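Local coordinates for GGDEF family protein (PDB 5GZS), which probably makes the second messenger cyclic di-GMP as a diguanylate cyclase, its periplasmic portion being of solute-binding-protein type and holding arginine, at residues 192-195 against 196-200; 325-328 against 329-333; 361-364 against 365-368. All coordinates share one frame; numbering follows the deposited sequence.

Interaction 1. Residues 192-195 against 196-200; sequences QRLL and RESIQ
Arg-193 and Glu-197 form an i to i+4 salt bridge on the long alpha-helix 189-218, whose opening turns pack against the arginine-binding part of this solute-binding-type fold. The bridge marks the loose, solvent side of this two-turn section. Arg-193 NE donates to Glu-197 OE2 at 2.9 Å, meeting the oxygen on its syn side but 29° out of the carboxylate plane. The bond is far from straight, at 137°, and the guanidinium and carboxylate planes lie 42° apart. Arg-193 gets there with CG anti to its backbone N and an extended chain, a long reach that suits an exposed surface. Beside it, Arg-196 bends at chi3 and folds back along the helix, laying its guanidinium face over Arg-193 CA, with NH2 3.4 Å from Arg-193 CB. The aliphatic foot of one arginine thus carries the flat head of the other.

The tight side is mostly apolar. Leu-195 and Ile-199, one turn apart, are buried and pack on helix 15-28, Leu-195 on Val-19 and Ile-199 on Val-15 and Val-16; branched hydrocarbon suits this buried helix-helix interface. Gln-192, also buried, satisfies its NE2 with Ala-186 O and Thr-74 O, and it packs on Val-333 of the second subunit.

Between the two sides, Ser-198 is small enough to turn its hydroxyl back to the helix backbone. Leu-194 O accepts twice, from Ser-198 N at 3.0 Å and from Ser-198 OG at 2.8 Å, the two donors approaching from opposite faces of the carbonyl plane.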
ATOM      1  N   GLN A 192     -31.690  -5.061 -12.541  1.00 31.18           N
ATOM      2  CA  GLN A 192     -30.293  -4.816 -12.229  1.00 35.89           C
ATOM      3  C   GLN A 192     -29.771  -3.602 -12.998  1.00 40.72           C
ATOM      4  O   GLN A 192     -29.154  -2.729 -12.399  1.00 43.98           O
ATOM      5  CB  GLN A 192     -29.442  -6.045 -12.525  1.00 38.17           C
ATOM      6  CG  GLN A 192     -29.595  -7.158 -11.482  1.00 35.77           C
ATOM      7  CD  GLN A 192     -29.174  -6.701 -10.074  1.00 44.21           C
ATOM      8  OE1 GLN A 192     -28.090  -6.147  -9.878  1.00 35.86           O
ATOM      9  NE2 GLN A 192     -30.039  -6.933  -9.093  1.00 50.17           N
ATOM     10  N   ARG A 193     -30.031  -3.513 -14.294  1.00 29.12           N
ATOM     11  CA  ARG A 193     -29.542  -2.362 -15.045  1.00 28.15           C
ATOM     12  C   ARG A 193     -30.183  -1.058 -14.547  1.00 50.16           C
ATOM     13  O   ARG A 193     -29.579   0.028 -14.544  1.00 33.71           O
ATOM     14  CB  ARG A 193     -29.807  -2.542 -16.532  1.00 29.24           C
ATOM     15  CG  ARG A 193     -29.487  -1.303 -17.324  1.00 30.59           C
ATOM     16  CD  ARG A 193     -29.319  -1.577 -18.800  1.00 27.62           C
ATOM     17  NE  ARG A 193     -29.302  -0.307 -19.502  1.00 26.72           N
ATOM     18  CZ  ARG A 193     -29.391  -0.159 -20.818  1.00 31.95           C
ATOM     19  NH1 ARG A 193     -29.486  -1.228 -21.593  1.00 32.76           N
ATOM     20  NH2 ARG A 193     -29.382   1.066 -21.358  1.00 30.31           N
ATOM     21  N   LEU A 194     -31.413  -1.189 -14.088  1.00 49.62           N
ATOM     22  CA  LEU A 194     -32.145  -0.061 -13.565  1.00 30.18           C
ATOM     23  C   LEU A 194     -31.601   0.410 -12.211  1.00 29.40           C
ATOM     24  O   LEU A 194     -31.598   1.624 -11.911  1.00 25.50           O
ATOM     25  CB  LEU A 194     -33.611  -0.432 -13.451  1.00 29.10           C
ATOM     26  CG  LEU A 194     -34.499   0.556 -12.711  1.00 38.93           C
ATOM     27  CD1 LEU A 194     -34.483   1.907 -13.398  1.00 29.05           C
ATOM     28  CD2 LEU A 194     -35.913  -0.007 -12.618  1.00 46.11           C
ATOM     29  N   LEU A 195     -31.146  -0.538 -11.394  1.00 27.20           N
ATOM     30  CA  LEU A 195     -30.651  -0.214 -10.057  1.00 27.47           C
ATOM     31  C   LEU A 195     -29.258   0.397 -10.131  1.00 35.90           C
ATOM     32  O   LEU A 195     -28.911   1.286  -9.344  1.00 42.85           O
ATOM     33  CB  LEU A 195     -30.631  -1.458  -9.162  1.00 28.75           C
ATOM     34  CG  LEU A 195     -32.004  -1.958  -8.719  1.00 34.89           C
ATOM     35  CD1 LEU A 195     -31.898  -3.299  -7.992  1.00 42.86           C
ATOM     36  CD2 LEU A 195     -32.624  -0.908  -7.826  1.00 28.80           C
ATOM     37  N   ARG A 196     -28.468  -0.082 -11.083  1.00 28.05           N
ATOM     38  CA  ARG A 196     -27.140   0.446 -11.290  1.00 27.84           C
ATOM     39  C   ARG A 196     -27.221   1.898 -11.665  1.00 26.72           C
ATOM     40  O   ARG A 196     -26.592   2.755 -11.057  1.00 29.82           O
ATOM     41  CB  ARG A 196     -26.398  -0.289 -12.405  1.00 39.34           C
ATOM     42  CG  ARG A 196     -25.943  -1.667 -12.118  1.00 40.11           C
ATOM     43  CD  ARG A 196     -24.912  -2.043 -13.178  1.00 50.70           C
ATOM     44  NE  ARG A 196     -25.441  -1.885 -14.533  1.00 59.67           N
ATOM     45  CZ  ARG A 196     -25.982  -2.876 -15.240  1.00 60.13           C
ATOM     46  NH1 ARG A 196     -26.067  -4.097 -14.712  1.00 49.31           N
ATOM     47  NH2 ARG A 196     -26.434  -2.648 -16.473  1.00 57.94           N
ATOM     48  N   GLU A 197     -27.980   2.180 -12.708  1.00 32.57           N
ATOM     49  CA  GLU A 197     -27.899   3.496 -13.277  1.00 24.98           C
ATOM     50  C   GLU A 197     -28.753   4.492 -12.528  1.00 30.30           C
ATOM     51  O   GLU A 197     -28.307   5.626 -12.309  1.00 35.13           O
ATOM     52  CB  GLU A 197     -28.292   3.468 -14.737  1.00 24.71           C
ATOM     53  CG  GLU A 197     -27.595   2.427 -15.537  1.00 27.29           C
ATOM     54  CD  GLU A 197     -28.158   2.329 -16.912  1.00 34.03           C
ATOM     55  OE1 GLU A 197     -28.997   3.188 -17.246  1.00 42.66           O
ATOM     56  OE2 GLU A 197     -27.785   1.392 -17.641  1.00 42.40           O
ATOM     57  N   SER A 198     -29.957   4.123 -12.110  1.00 25.13           N
ATOM     58  CA  SER A 198     -30.820   5.198 -11.597  1.00 28.92           C
ATOM     59  C   SER A 198     -30.329   5.660 -10.241  1.00 24.90           C
ATOM     60  O   SER A 198     -30.331   6.840  -9.969  1.00 24.46           O
ATOM     61  CB  SER A 198     -32.310   4.787 -11.553  1.00 24.72           C
ATOM     62  OG  SER A 198     -32.604   3.822 -10.562  1.00 27.63           O
ATOM     63  N   ILE A 199     -29.856   4.728  -9.414  1.00 31.79           N
ATOM     64  CA  ILE A 199     -29.337   5.088  -8.110  1.00 28.87           C
ATOM     65  C   ILE A 199     -28.050   5.901  -8.220  1.00 30.49           C
ATOM     66  O   ILE A 199     -27.853   6.876  -7.485  1.00 24.78           O
ATOM     67  CB  ILE A 199     -29.056   3.854  -7.244  1.00 31.93           C
ATOM     68  CG1 ILE A 199     -30.310   3.018  -7.104  1.00 26.74           C
ATOM     69  CG2 ILE A 199     -28.555   4.278  -5.881  1.00 26.87           C
ATOM     70  CD1 ILE A 199     -31.547   3.837  -6.761  1.00 26.41           C
ATOM     71  N   GLN A 200     -27.169   5.486  -9.130  1.00 29.96           N
ATOM     72  CA  GLN A 200     -25.922   6.236  -9.356  1.00 30.74           C
ATOM     73  C   GLN A 200     -26.237   7.669  -9.785  1.00 24.26           C
ATOM     74  O   GLN A 200     -25.703   8.630  -9.239  1.00 24.16           O
ATOM     75  CB  GLN A 200     -25.075   5.542 -10.409  1.00 36.91           C
ATOM     76  CG  GLN A 200     -23.967   6.370 -10.956  1.00 39.88           C
ATOM     77  CD  GLN A 200     -22.643   5.996 -10.369  1.00 55.68           C
ATOM     78  OE1 GLN A 200     -22.423   6.105  -9.159  1.00 53.08           O
ATOM     79  NE2 GLN A 200     -21.747   5.503 -11.224  1.00 69.15           N
TER

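Interaction 2. Residues 325-328 against 329-333; sequences VYSN and VSELV
Tyr-326, Ser-327 and Asn-328 all meet Glu-331 across a short 3-10 turn beginning at Val-329, in the loop between strands 312-318 and 337-340. Val-325 sets CG1 over the centre of the Tyr-326 ring. On the opposite face lies Leu-332 CD1, a CH-pi contact 3.6 Å from the ring centroid and offset toward the rim. Glu-331 O lies 3.2 Å from Tyr-326 CD1, neither over the face nor at the edge. A broad aromatic ring suits this place between two aliphatic side chains, where strands 378-382 and 399-410 add Tyr-378 and Ile-405.

Ser-327 contributes its backbone. Ser-327 N donates to Glu-331 OE2 at 3.0 Å, nearly straight at 166°. The glutamate comes back toward it with CG beside its own backbone N and an extended chain beyond.

Asn-328 uses two oxygens. Asn-328 OD1 accepts from Ser-330 N at 3.2 Å, an Asx turn made possible by chi1 of 75°, which swings the amide over the start of the 3-10 turn. Asn-328 O takes Glu-331 N at 2.9 Å. The amide nitrogen, Asn-328 ND2, makes a weak bond to Asp-159 OD1 of the second subunit, while Ser-330 OG bonds Ile-163 O there.

Side-chain oxygens thus take the N-H groups of Ser-327, ahead of the turn, and of Ser-330, within it; the N-H received by Glu-331 OE2 would probably favour the charged carboxylate.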
ATOM      1  N   VAL A 325      22.494  -6.251  -8.624  1.00 67.20           N
ATOM      2  CA  VAL A 325      23.619  -5.852  -7.799  1.00 67.96           C
ATOM      3  C   VAL A 325      23.098  -4.975  -6.676  1.00 66.29           C
ATOM      4  O   VAL A 325      23.589  -5.030  -5.549  1.00 66.97           O
ATOM      5  CB  VAL A 325      24.693  -5.110  -8.616  1.00 68.41           C
ATOM      6  CG1 VAL A 325      25.737  -4.491  -7.703  1.00 68.86           C
ATOM      7  CG2 VAL A 325      25.334  -6.062  -9.606  1.00 70.47           C
ATOM      8  N   TYR A 326      22.068  -4.189  -6.991  1.00 70.61           N
ATOM      9  CA  TYR A 326      21.484  -3.251  -6.037  1.00 62.57           C
ATOM     10  C   TYR A 326      19.999  -3.485  -5.859  1.00 61.23           C
ATOM     11  O   TYR A 326      19.276  -3.684  -6.832  1.00 65.93           O
ATOM     12  CB  TYR A 326      21.703  -1.808  -6.484  1.00 62.10           C
ATOM     13  CG  TYR A 326      23.083  -1.492  -6.979  1.00 62.45           C
ATOM     14  CD1 TYR A 326      24.153  -1.417  -6.098  1.00 69.31           C
ATOM     15  CD2 TYR A 326      23.316  -1.223  -8.327  1.00 62.48           C
ATOM     16  CE1 TYR A 326      25.424  -1.103  -6.544  1.00 66.01           C
ATOM     17  CE2 TYR A 326      24.583  -0.903  -8.781  1.00 64.76           C
ATOM     18  CZ  TYR A 326      25.632  -0.850  -7.882  1.00 64.77           C
ATOM     19  OH  TYR A 326      26.890  -0.544  -8.320  1.00 66.00           O
ATOM     20  N   SER A 327      19.535  -3.419  -4.620  1.00 60.82           N
ATOM     21  CA  SER A 327      18.147  -3.729  -4.344  1.00 59.78           C
ATOM     22  C   SER A 327      17.363  -2.479  -3.970  1.00 57.74           C
ATOM     23  O   SER A 327      16.132  -2.463  -4.106  1.00 56.48           O
ATOM     24  CB  SER A 327      18.052  -4.781  -3.250  1.00 61.08           C
ATOM     25  OG  SER A 327      18.378  -4.228  -1.994  1.00 61.52           O
ATOM     26  N   ASN A 328      18.060  -1.430  -3.521  1.00 57.48           N
ATOM     27  CA  ASN A 328      17.441  -0.093  -3.464  1.00 60.69           C
ATOM     28  C   ASN A 328      18.401   1.097  -3.689  1.00 55.41           C
ATOM     29  O   ASN A 328      19.604   0.979  -3.543  1.00 56.75           O
ATOM     30  CB  ASN A 328      16.690   0.077  -2.141  1.00 55.11           C
ATOM     31  CG  ASN A 328      17.603   0.286  -0.983  1.00 68.09           C
ATOM     32  OD1 ASN A 328      18.098   1.394  -0.776  1.00 65.07           O
ATOM     33  ND2 ASN A 328      17.842  -0.775  -0.203  1.00 70.85           N
ATOM     34  N   VAL A 329      17.840   2.257  -4.018  1.00 55.12           N
ATOM     35  CA  VAL A 329      18.600   3.341  -4.633  1.00 54.85           C
ATOM     36  C   VAL A 329      19.690   3.950  -3.737  1.00 58.11           C
ATOM     37  O   VAL A 329      20.644   4.551  -4.238  1.00 60.29           O
ATOM     38  CB  VAL A 329      17.633   4.463  -5.148  1.00 54.17           C
ATOM     39  CG1 VAL A 329      16.844   5.119  -4.018  1.00 55.67           C
ATOM     40  CG2 VAL A 329      18.388   5.501  -5.966  1.00 53.71           C
ATOM     41  N   SER A 330      19.586   3.759  -2.427  1.00 59.71           N
ATOM     42  CA  SER A 330      20.658   4.168  -1.506  1.00 57.63           C
ATOM     43  C   SER A 330      21.992   3.472  -1.779  1.00 62.93           C
ATOM     44  O   SER A 330      23.058   3.956  -1.384  1.00 58.42           O
ATOM     45  CB  SER A 330      20.260   3.897  -0.060  1.00 62.49           C
ATOM     46  OG  SER A 330      19.560   4.997   0.474  1.00 65.79           O
ATOM     47  N   GLU A 331      21.931   2.332  -2.450  1.00 58.25           N
ATOM     48  CA  GLU A 331      23.141   1.595  -2.768  1.00 60.09           C
ATOM     49  C   GLU A 331      23.756   2.063  -4.099  1.00 68.42           C
ATOM     50  O   GLU A 331      24.644   1.387  -4.629  1.00 61.58           O
ATOM     51  CB  GLU A 331      22.834   0.093  -2.795  1.00 61.14           C
ATOM     52  CG  GLU A 331      22.392  -0.454  -1.436  1.00 61.57           C
ATOM     53  CD  GLU A 331      21.685  -1.786  -1.539  1.00 62.12           C
ATOM     54  OE1 GLU A 331      21.272  -2.346  -0.496  1.00 74.05           O
ATOM     55  OE2 GLU A 331      21.539  -2.284  -2.670  1.00 63.45           O
ATOM     56  N   LEU A 332      23.298   3.211  -4.628  1.00 58.50           N
ATOM     57  CA  LEU A 332      23.863   3.778  -5.869  1.00 58.51           C
ATOM     58  C   LEU A 332      24.876   4.890  -5.613  1.00 68.63           C
ATOM     59  O   LEU A 332      25.128   5.746  -6.469  1.00 58.35           O
ATOM     60  CB  LEU A 332      22.762   4.307  -6.786  1.00 56.81           C
ATOM     61  CG  LEU A 332      22.564   3.330  -7.945  1.00 58.59           C
ATOM     62  CD1 LEU A 332      22.536   1.911  -7.416  1.00 58.57           C
ATOM     63  CD2 LEU A 332      21.323   3.599  -8.689  1.00 55.82           C
ATOM     64  N   VAL A 333      25.476   4.821  -4.430  1.00 62.90           N
ATOM     65  CA  VAL A 333      26.324   5.856  -3.870  1.00 59.89           C
ATOM     66  C   VAL A 333      27.497   6.217  -4.772  1.00 60.84           C
ATOM     67  O   VAL A 333      28.069   7.312  -4.677  1.00 60.73           O
ATOM     68  CB  VAL A 333      26.832   5.388  -2.490  1.00 61.10           C
ATOM     69  CG1 VAL A 333      27.792   4.204  -2.634  1.00 63.08           C
ATOM     70  CG2 VAL A 333      27.470   6.512  -1.747  1.00 61.18           C
TER

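Interaction 3. Residues 361-364 against 365-368; sequences YASQ and EEKV
Ser-363 and Glu-366 join at the N terminus of helix 364-372, where the chain leaves edge strand 359-361 of the sheet. Two side-chain to backbone bonds hold the helix start; the first is the capping bond. Ser-363 is the N-cap: its OG accepts from Glu-366 N at 3.2 Å, with an N-H...O angle of 155°. A short hydroxyl suits the position, because with chi1 near 59° the oxygen sits between the residue's own N and carbonyl carbon, facing the first turn. In the return direction, Glu-366 OE1 accepts from Ala-362 N at 3.0 Å. The donor lies well above the carboxylate plane. Since this bond goes to the residue before the N-cap, the pair resembles a capping box without meeting its strict definition.

Backbone bonds continue the helix: Lys-367 N to Ser-363 O and Val-368 N to Gln-364 O are its first i to i+4 links.

Packing contacts centre on Tyr-361. Glu-366 CG comes within 3.5 Å of Tyr-361 CD2, and Glu-366 CD lies at the ring edge in its plane, with the carboxylate turned 82° from the ring. Lys-367 CA stands over one ring face, 4.1 Å from Tyr-361 CG. The phenol OH bonds Glu-375 OE1. Further round the helix, the side chain of Lys-367 packs on Ile-379 and Leu-381 of strand 378-382, and its NZ reaches Val-380 O weakly; Gln-364 also rests on Leu-381.

Chemically, an acidic side chain at Glu-366 would be expected to suit the positive end of the helix dipole. That helix end and the Ala-362 N-H donated to OE1 would probably favour the ionised carboxylate, with the ring edge a compatible neighbour.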
ATOM      1  N   TYR A 361      21.070  17.540 -16.755  1.00 59.00           N
ATOM      2  CA  TYR A 361      20.873  17.740 -18.170  1.00 63.23           C
ATOM      3  C   TYR A 361      19.732  18.696 -18.387  1.00 71.22           C
ATOM      4  O   TYR A 361      18.974  19.019 -17.461  1.00 63.31           O
ATOM      5  CB  TYR A 361      20.594  16.421 -18.883  1.00 59.55           C
ATOM      6  CG  TYR A 361      21.776  15.512 -18.915  1.00 59.44           C
ATOM      7  CD1 TYR A 361      22.044  14.655 -17.853  1.00 56.29           C
ATOM      8  CD2 TYR A 361      22.645  15.521 -19.993  1.00 62.47           C
ATOM      9  CE1 TYR A 361      23.146  13.814 -17.870  1.00 64.46           C
ATOM     10  CE2 TYR A 361      23.754  14.682 -20.025  1.00 72.40           C
ATOM     11  CZ  TYR A 361      23.995  13.829 -18.958  1.00 70.85           C
ATOM     12  OH  TYR A 361      25.083  13.000 -18.983  1.00 73.64           O
ATOM     13  N   ALA A 362      19.619  19.129 -19.633  1.00 75.89           N
ATOM     14  CA  ALA A 362      18.658  20.139 -20.023  1.00 75.42           C
ATOM     15  C   ALA A 362      17.326  19.502 -20.366  1.00 75.76           C
ATOM     16  O   ALA A 362      16.279  20.139 -20.278  1.00 84.27           O
ATOM     17  CB  ALA A 362      19.199  20.937 -21.213  1.00 64.43           C
ATOM     18  N   SER A 363      17.369  18.232 -20.750  1.00 72.70           N
ATOM     19  CA  SER A 363      16.175  17.560 -21.242  1.00 67.42           C
ATOM     20  C   SER A 363      16.209  16.055 -21.035  1.00 68.94           C
ATOM     21  O   SER A 363      17.257  15.472 -20.756  1.00 67.44           O
ATOM     22  CB  SER A 363      15.983  17.857 -22.729  1.00 59.51           C
ATOM     23  OG  SER A 363      17.114  17.414 -23.463  1.00 61.12           O
ATOM     24  N   GLN A 364      15.036  15.450 -21.200  1.00 64.29           N
ATOM     25  CA  GLN A 364      14.871  14.013 -21.158  1.00 60.50           C
ATOM     26  C   GLN A 364      15.687  13.386 -22.285  1.00 58.81           C
ATOM     27  O   GLN A 364      16.510  12.480 -22.050  1.00 72.51           O
ATOM     28  CB  GLN A 364      13.394  13.657 -21.277  1.00 62.81           C
ATOM     29  CG  GLN A 364      13.012  12.360 -20.571  1.00 70.93           C
ATOM     30  CD  GLN A 364      11.886  11.622 -21.276  1.00 78.98           C
ATOM     31  OE1 GLN A 364      11.850  11.531 -22.509  1.00 87.06           O
ATOM     32  NE2 GLN A 364      10.938  11.127 -20.496  1.00 77.19           N
ATOM     33  N   GLU A 365      15.444  13.875 -23.497  1.00 59.35           N
ATOM     34  CA  GLU A 365      16.208  13.521 -24.701  1.00 65.02           C
ATOM     35  C   GLU A 365      17.713  13.399 -24.492  1.00 67.34           C
ATOM     36  O   GLU A 365      18.353  12.403 -24.874  1.00 67.59           O
ATOM     37  CB  GLU A 365      15.956  14.573 -25.778  1.00 82.32           C
ATOM     38  CG  GLU A 365      15.026  14.130 -26.910  1.00 91.01           C
ATOM     39  CD  GLU A 365      15.768  13.327 -27.970  1.00100.50           C
ATOM     40  OE1 GLU A 365      16.838  13.782 -28.427  1.00106.22           O
ATOM     41  OE2 GLU A 365      15.291  12.238 -28.353  1.00108.94           O
ATOM     42  N   GLU A 366      18.273  14.443 -23.901  1.00 72.99           N
ATOM     43  CA  GLU A 366      19.703  14.521 -23.609  1.00 71.78           C
ATOM     44  C   GLU A 366      20.065  13.566 -22.470  1.00 67.24           C
ATOM     45  O   GLU A 366      21.121  12.924 -22.497  1.00 62.19           O
ATOM     46  CB  GLU A 366      20.059  15.966 -23.265  1.00 74.00           C
ATOM     47  CG  GLU A 366      21.522  16.324 -23.199  1.00 78.12           C
ATOM     48  CD  GLU A 366      21.685  17.719 -22.635  1.00 81.16           C
ATOM     49  OE1 GLU A 366      20.646  18.362 -22.370  1.00 83.37           O
ATOM     50  OE2 GLU A 366      22.827  18.177 -22.455  1.00 79.06           O
ATOM     51  N   LYS A 367      19.167  13.478 -21.482  1.00 65.93           N
ATOM     52  CA  LYS A 367      19.309  12.563 -20.350  1.00 66.53           C
ATOM     53  C   LYS A 367      19.411  11.133 -20.871  1.00 61.86           C
ATOM     54  O   LYS A 367      20.377  10.424 -20.593  1.00 58.82           O
ATOM     55  CB  LYS A 367      18.128  12.713 -19.374  1.00 63.15           C
ATOM     56  CG  LYS A 367      18.136  11.734 -18.184  1.00 59.01           C
ATOM     57  CD  LYS A 367      17.263  12.201 -17.004  1.00 53.20           C
ATOM     58  CE  LYS A 367      15.783  12.226 -17.356  1.00 57.24           C
ATOM     59  NZ  LYS A 367      14.931  12.784 -16.252  1.00 54.92           N
ATOM     60  N   VAL A 368      18.420  10.724 -21.653  1.00 59.53           N
ATOM     61  CA  VAL A 368      18.457   9.413 -22.277  1.00 59.08           C
ATOM     62  C   VAL A 368      19.732   9.170 -23.094  1.00 62.20           C
ATOM     63  O   VAL A 368      20.433   8.169 -22.884  1.00 59.12           O
ATOM     64  CB  VAL A 368      17.262   9.202 -23.201  1.00 57.07           C
ATOM     65  CG1 VAL A 368      17.426   7.879 -23.942  1.00 56.68           C
ATOM     66  CG2 VAL A 368      15.943   9.267 -22.416  1.00 52.95           C
TER

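From the N terminus, interaction 1 comes first, on helix 189-218, which packs on the arginine-binding part at its start and runs on toward the second solute-binding-type region. Interactions 2 and 3 follow there, in series; all three are local, each closing only a turn or two, and none nests in or crosses another. Interaction 2 lies in the loop between strands 312-318 and 337-340, interaction 3 at the junction of strand 359-361 and helix 364-372. Both pack on strand 378-382 of one mixed sheet, their centres 22 Å apart. Interactions 1 and 2 are about 39 Å apart at their nearest atoms within a chain, yet Gln-192 of one subunit packs on Val-333 of the other.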